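Local coordinates for protein alcohol dehydrogenase (Thermus sp., PDB 4CPD) that binds zinc and NAD and probably interconverts alcohols and carbonyl compounds as an NAD-dependent dehydrogenase of the medium-chain family, at residues P144-F149 with A304-G309; L252-V257 with F274-A279. One frame throughout, in Å; residues are numbered along the deposited sequence.

Interaction 1: P144-F149 with A304-G309; sequences PERAIF and ALLASG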
loop_
_atom_site.group_PDB
_atom_site.type_symbol
_atom_site.label_atom_id
_atom_site.label_comp_id
_atom_site.label_asym_id
_atom_site.label_seq_id
_atom_site.Cartn_x
_atom_site.Cartn_y
_atom_site.Cartn_z
ATOM N N PRO A 144 -13.986 -31.895 5.209
ATOM C CA PRO A 144 -12.640 -31.568 5.711
ATOM C C PRO A 144 -11.631 -31.289 4.609
ATOM O O PRO A 144 -10.764 -30.449 4.786
ATOM C CB PRO A 144 -12.214 -32.829 6.469
ATOM C CG PRO A 144 -13.496 -33.514 6.834
ATOM C CD PRO A 144 -14.523 -33.131 5.798
ATOM N N GLU A 145 -11.727 -31.974 3.480
ATOM C CA GLU A 145 -10.759 -31.759 2.416
ATOM C C GLU A 145 -10.966 -30.420 1.750
ATOM O O GLU A 145 -10.060 -29.880 1.145
ATOM C CB GLU A 145 -10.737 -32.910 1.387
ATOM C CG GLU A 145 -11.988 -33.139 0.559
ATOM C CD GLU A 145 -13.116 -33.883 1.287
ATOM O OE1 GLU A 145 -13.091 -34.051 2.538
ATOM O OE2 GLU A 145 -14.077 -34.277 0.593
ATOM N N ARG A 146 -12.170 -29.874 1.851
ATOM C CA ARG A 146 -12.422 -28.515 1.354
ATOM C C ARG A 146 -11.980 -27.526 2.412
ATOM O O ARG A 146 -11.286 -26.562 2.102
ATOM C CB ARG A 146 -13.909 -28.300 1.042
ATOM C CG ARG A 146 -14.156 -27.209 0.015
ATOM C CD ARG A 146 -15.536 -26.553 0.098
ATOM N NE ARG A 146 -16.713 -27.053 -0.662
ATOM C CZ ARG A 146 -16.752 -27.639 -1.866
ATOM N NH1 ARG A 146 -15.678 -27.921 -2.577
ATOM N NH2 ARG A 146 -17.930 -27.959 -2.361
ATOM N N ALA A 147 -12.368 -27.796 3.663
ATOM C CA ALA A 147 -12.131 -26.874 4.771
ATOM C C ALA A 147 -10.668 -26.578 5.003
ATOM O O ALA A 147 -10.316 -25.455 5.401
ATOM C CB ALA A 147 -12.747 -27.393 6.067
ATOM N N ILE A 148 -9.815 -27.563 4.790
ATOM C CA ILE A 148 -8.416 -27.395 5.195
ATOM C C ILE A 148 -7.767 -26.143 4.589
ATOM O O ILE A 148 -6.972 -25.483 5.233
ATOM C CB ILE A 148 -7.574 -28.653 4.932
ATOM C CG1 ILE A 148 -6.143 -28.446 5.425
ATOM C CG2 ILE A 148 -7.561 -29.020 3.458
ATOM C CD1 ILE A 148 -5.366 -29.735 5.532
ATOM N N PHE A 149 -8.179 -25.780 3.397
ATOM C CA PHE A 149 -7.601 -24.639 2.680
ATOM C C PHE A 149 -7.849 -23.281 3.332
ATOM O O PHE A 149 -7.036 -22.352 3.211
ATOM C CB PHE A 149 -8.100 -24.648 1.265
ATOM C CG PHE A 149 -7.633 -25.840 0.501
ATOM C CD1 PHE A 149 -8.308 -27.035 0.550
ATOM C CD2 PHE A 149 -6.459 -25.786 -0.191
ATOM C CE1 PHE A 149 -7.840 -28.145 -0.138
ATOM C CE2 PHE A 149 -5.989 -26.887 -0.894
ATOM C CZ PHE A 149 -6.688 -28.073 -0.869
ATOM N N ALA A 304 -17.597 -19.544 5.130
ATOM C CA ALA A 304 -18.950 -19.389 4.635
ATOM C C ALA A 304 -18.989 -19.639 3.099
ATOM O O ALA A 304 -19.930 -20.217 2.579
ATOM C CB ALA A 304 -19.503 -18.004 5.009
ATOM N N LEU A 305 -17.955 -19.217 2.387
ATOM C CA LEU A 305 -17.921 -19.403 0.953
ATOM C C LEU A 305 -17.708 -20.889 0.602
ATOM O O LEU A 305 -18.289 -21.416 -0.373
ATOM C CB LEU A 305 -16.827 -18.538 0.305
ATOM C CG LEU A 305 -17.061 -17.038 0.177
ATOM C CD1 LEU A 305 -15.775 -16.375 -0.247
ATOM C CD2 LEU A 305 -18.100 -16.710 -0.861
ATOM N N LEU A 306 -16.863 -21.553 1.384
ATOM C CA LEU A 306 -16.568 -22.954 1.147
ATOM C C LEU A 306 -17.826 -23.781 1.417
ATOM O O LEU A 306 -18.249 -24.595 0.604
ATOM C CB LEU A 306 -15.443 -23.398 2.057
ATOM C CG LEU A 306 -14.067 -22.841 1.715
ATOM C CD1 LEU A 306 -13.076 -23.228 2.802
ATOM C CD2 LEU A 306 -13.578 -23.385 0.387
ATOM N N ALA A 307 -18.443 -23.512 2.551
ATOM C CA ALA A 307 -19.617 -24.254 2.959
ATOM C C ALA A 307 -20.724 -24.135 1.929
ATOM O O ALA A 307 -21.508 -25.051 1.764
ATOM C CB ALA A 307 -20.109 -23.819 4.344
ATOM N N SER A 308 -20.767 -23.031 1.206
ATOM C CA SER A 308 -21.865 -22.805 0.303
ATOM C C SER A 308 -21.513 -23.212 -1.100
ATOM O O SER A 308 -22.264 -22.941 -2.019
ATOM C CB SER A 308 -22.235 -21.332 0.323
ATOM O OG SER A 308 -21.223 -20.549 -0.287
ATOM N N GLY A 309 -20.341 -23.799 -1.283
ATOM C CA GLY A 309 -19.951 -24.288 -2.598
ATOM C C GLY A 309 -19.407 -23.287 -3.585
ATOM O O GLY A 309 -18.915 -23.685 -4.645
#

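Interaction 2: L252-V257 with F274-A279; sequences LALEMV and FPFPLA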
loop_
_atom_site.group_PDB
_atom_site.type_symbol
_atom_site.label_atom_id
_atom_site.label_comp_id
_atom_site.label_asym_id
_atom_site.label_seq_id
_atom_site.Cartn_x
_atom_site.Cartn_y
_atom_site.Cartn_z
ATOM N N LEU A 252 8.254 -7.037 -12.043
ATOM C CA LEU A 252 7.276 -7.382 -13.044
ATOM C C LEU A 252 5.891 -6.885 -12.653
ATOM O O LEU A 252 5.214 -6.239 -13.448
ATOM C CB LEU A 252 7.258 -8.891 -13.239
ATOM C CG LEU A 252 6.772 -9.336 -14.608
ATOM C CD1 LEU A 252 7.763 -8.942 -15.709
ATOM C CD2 LEU A 252 6.557 -10.837 -14.576
ATOM N N ALA A 253 5.491 -7.168 -11.421
ATOM C CA ALA A 253 4.197 -6.743 -10.931
ATOM C C ALA A 253 4.041 -5.236 -11.025
ATOM O O ALA A 253 2.975 -4.740 -11.450
ATOM C CB ALA A 253 3.977 -7.216 -9.498
ATOM N N LEU A 254 5.104 -4.527 -10.642
ATOM C CA LEU A 254 5.099 -3.061 -10.616
ATOM C C LEU A 254 5.131 -2.412 -12.006
ATOM O O LEU A 254 4.561 -1.345 -12.219
ATOM C CB LEU A 254 6.236 -2.545 -9.739
ATOM C CG LEU A 254 5.963 -2.810 -8.255
ATOM C CD1 LEU A 254 7.225 -2.681 -7.446
ATOM C CD2 LEU A 254 4.904 -1.876 -7.679
ATOM N N GLU A 255 5.778 -3.067 -12.955
ATOM C CA GLU A 255 5.744 -2.606 -14.324
ATOM C C GLU A 255 4.363 -2.878 -14.946
ATOM O O GLU A 255 3.761 -2.035 -15.609
ATOM C CB GLU A 255 6.828 -3.326 -15.108
ATOM C CG GLU A 255 7.198 -2.608 -16.396
ATOM C CD GLU A 255 8.343 -3.275 -17.142
ATOM O OE1 GLU A 255 8.920 -4.265 -16.629
ATOM O OE2 GLU A 255 8.672 -2.782 -18.242
ATOM N N MET A 256 3.877 -4.086 -14.721
ATOM C CA MET A 256 2.645 -4.567 -15.313
ATOM C C MET A 256 1.388 -3.756 -14.903
ATOM O O MET A 256 0.551 -3.416 -15.746
ATOM C CB MET A 256 2.542 -6.021 -14.874
ATOM C CG MET A 256 1.366 -6.834 -15.355
ATOM S SD MET A 256 1.542 -8.502 -14.670
ATOM C CE MET A 256 3.069 -9.072 -15.398
ATOM N N VAL A 257 1.262 -3.452 -13.610
ATOM C CA VAL A 257 0.032 -2.876 -13.066
ATOM C C VAL A 257 -0.207 -1.531 -13.725
ATOM O O VAL A 257 0.746 -0.832 -14.038
ATOM C CB VAL A 257 0.103 -2.723 -11.518
ATOM C CG1 VAL A 257 1.118 -1.661 -11.119
ATOM C CG2 VAL A 257 -1.264 -2.408 -10.914
ATOM N N PHE A 274 14.599 -5.043 -3.008
ATOM C CA PHE A 274 14.404 -4.977 -4.463
ATOM C C PHE A 274 14.205 -3.508 -4.906
ATOM O O PHE A 274 13.746 -2.683 -4.112
ATOM C CB PHE A 274 13.205 -5.854 -4.883
ATOM C CG PHE A 274 11.860 -5.253 -4.549
ATOM C CD1 PHE A 274 11.264 -5.494 -3.325
ATOM C CD2 PHE A 274 11.203 -4.430 -5.459
ATOM C CE1 PHE A 274 10.039 -4.919 -3.008
ATOM C CE2 PHE A 274 9.981 -3.862 -5.149
ATOM C CZ PHE A 274 9.398 -4.111 -3.922
ATOM N N PRO A 275 14.531 -3.179 -6.175
ATOM C CA PRO A 275 14.415 -1.781 -6.629
ATOM C C PRO A 275 12.974 -1.335 -6.922
ATOM O O PRO A 275 12.340 -1.819 -7.869
ATOM C CB PRO A 275 15.250 -1.763 -7.915
ATOM C CG PRO A 275 15.151 -3.160 -8.454
ATOM C CD PRO A 275 14.954 -4.082 -7.268
ATOM N N PHE A 276 12.465 -0.416 -6.110
ATOM C CA PHE A 276 11.102 0.101 -6.273
ATOM C C PHE A 276 11.207 1.366 -7.080
ATOM O O PHE A 276 12.006 2.217 -6.718
ATOM C CB PHE A 276 10.479 0.426 -4.924
ATOM C CG PHE A 276 8.999 0.577 -4.970
ATOM C CD1 PHE A 276 8.429 1.710 -5.500
ATOM C CD2 PHE A 276 8.175 -0.414 -4.478
ATOM C CE1 PHE A 276 7.056 1.856 -5.568
ATOM C CE2 PHE A 276 6.794 -0.283 -4.539
ATOM C CZ PHE A 276 6.232 0.854 -5.080
ATOM N N PRO A 277 10.416 1.495 -8.169
ATOM C CA PRO A 277 10.489 2.678 -9.008
ATOM C C PRO A 277 10.119 3.930 -8.247
ATOM O O PRO A 277 9.102 3.954 -7.538
ATOM C CB PRO A 277 9.450 2.419 -10.101
ATOM C CG PRO A 277 8.599 1.312 -9.602
ATOM C CD PRO A 277 9.486 0.498 -8.724
ATOM N N LEU A 278 10.939 4.965 -8.414
ATOM C CA LEU A 278 10.774 6.211 -7.695
ATOM C C LEU A 278 10.180 7.266 -8.627
ATOM O O LEU A 278 9.013 7.598 -8.525
ATOM C CB LEU A 278 12.101 6.644 -7.079
ATOM C CG LEU A 278 11.985 7.484 -5.809
ATOM C CD1 LEU A 278 13.334 7.571 -5.111
ATOM C CD2 LEU A 278 11.441 8.882 -6.094
ATOM N N ALA A 279 10.965 7.797 -9.549
ATOM C CA ALA A 279 10.491 8.906 -10.363
ATOM C C ALA A 279 9.285 8.439 -11.130
ATOM O O ALA A 279 8.262 9.111 -11.165
ATOM C CB ALA A 279 11.580 9.372 -11.302
#

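Interaction 1: P144-F149 with A304-G309
R146 extends its first carbons away from the backbone N (chi1 -155°), then bends about CG-CD (chi3 -90°), which lays the side chain along L306 and brings NE to the end of helix 295-307. L306 answers with CG beside its own N (chi1 -71°), and the two side chains slide past each other in opposite directions. The arginine's methylene part does most of the touching: CD lies 3.7 Å from L306 CB, and CG is 3.9 Å from L306 CD2. The other methyl of the leucine reaches the helix 144-147 backbone, with CD1 3.8 Å from R146 O and 4.3 Å from A147 CA. Farther out, R146 NE is 3.2 Å from L306 O, while NH2 passes 4.2 Å from G309 CA. L306 O already accepts the backbone N-H of G309, N to O 2.9 Å, part of a Schellman motif in which G309, with positive phi, ends the helix. Beyond both segments R146 NH1 forms a salt bridge with E314, and P313 from a loop and L154 from helix 153-163 also touch L306. The contact thus joins the short helix shortly before the zinc ligand D152 to the helix that follows the last strand of the Rossmann-type sheet. A leucine in place of R146 would probably leave E314 without its charged mate and the helix end without the guanidinium beside it. The chemistry is therefore divided: the aliphatic carbons of R146 and L306 meet, and the positive charge sits by a helix C-terminus, where the dipole would be expected to welcome it.

Interaction 2: L252-V257 with F274-A279
Two phenylalanine rings on strand 273-277 receive one methyl of L254. F274 offers its edge: L254 CD1 lies near the plane of that ring, 3.8 Å from CE2. F276 takes the same methyl in an off-centre CH-pi contact, CD1 standing 4.2 Å from the ring centroid and 29° off the normal, while the second methyl, CD2, is 4.0 Å from F276 CZ. The pyrrolidine ring of P277 adds a third side, its CD 4.1 Å from L254 CD1. The leucine crosses both aromatic side chains at about a right angle, and its first torsion (chi1 -71°) keeps CG beside the backbone N while the branch reaches the strand. This is a helix laid along a strand in the Rossmann-type, NAD-binding part of the fold: the axes of 252-256 and 274-277 run nearly parallel, 13° apart, with a closest approach of 9.4 Å, and the chain between them includes strand 262-265 of the parallel sheet. L286 and F288 on the neighbouring strand 286-290 also touch L254. Strand 273-277 pairs antiparallel with a strand of the second subunit, so beta pairing continues across the subunit interface, and F276 stacks edge-to-face with F288 of that subunit. At the C-terminal end of the helix, K284 NZ hydrogen-bonds the carbonyl oxygens of L254, E255 and V257.

Overall arrangement
The two contacts lie on opposite sides of the chain's centre, their own centres about 36 Å apart, and share no helix or strand. Interaction 2 is the more deeply buried in its surroundings, although its centre lies farther from the centre of the chain than that of interaction 1; strands of its own chain and the second subunit both pack round it. Interaction 1 is partly buried, and no other chain of the assembly touches it. Their chemistry follows: 252-257 with 274-279 is wholly apolar across the segments, one leucine among aromatic and proline rings, whereas 144-149 with 304-309 sets a leucine against an arginine whose charged end turns to a helix terminus and an acidic partner.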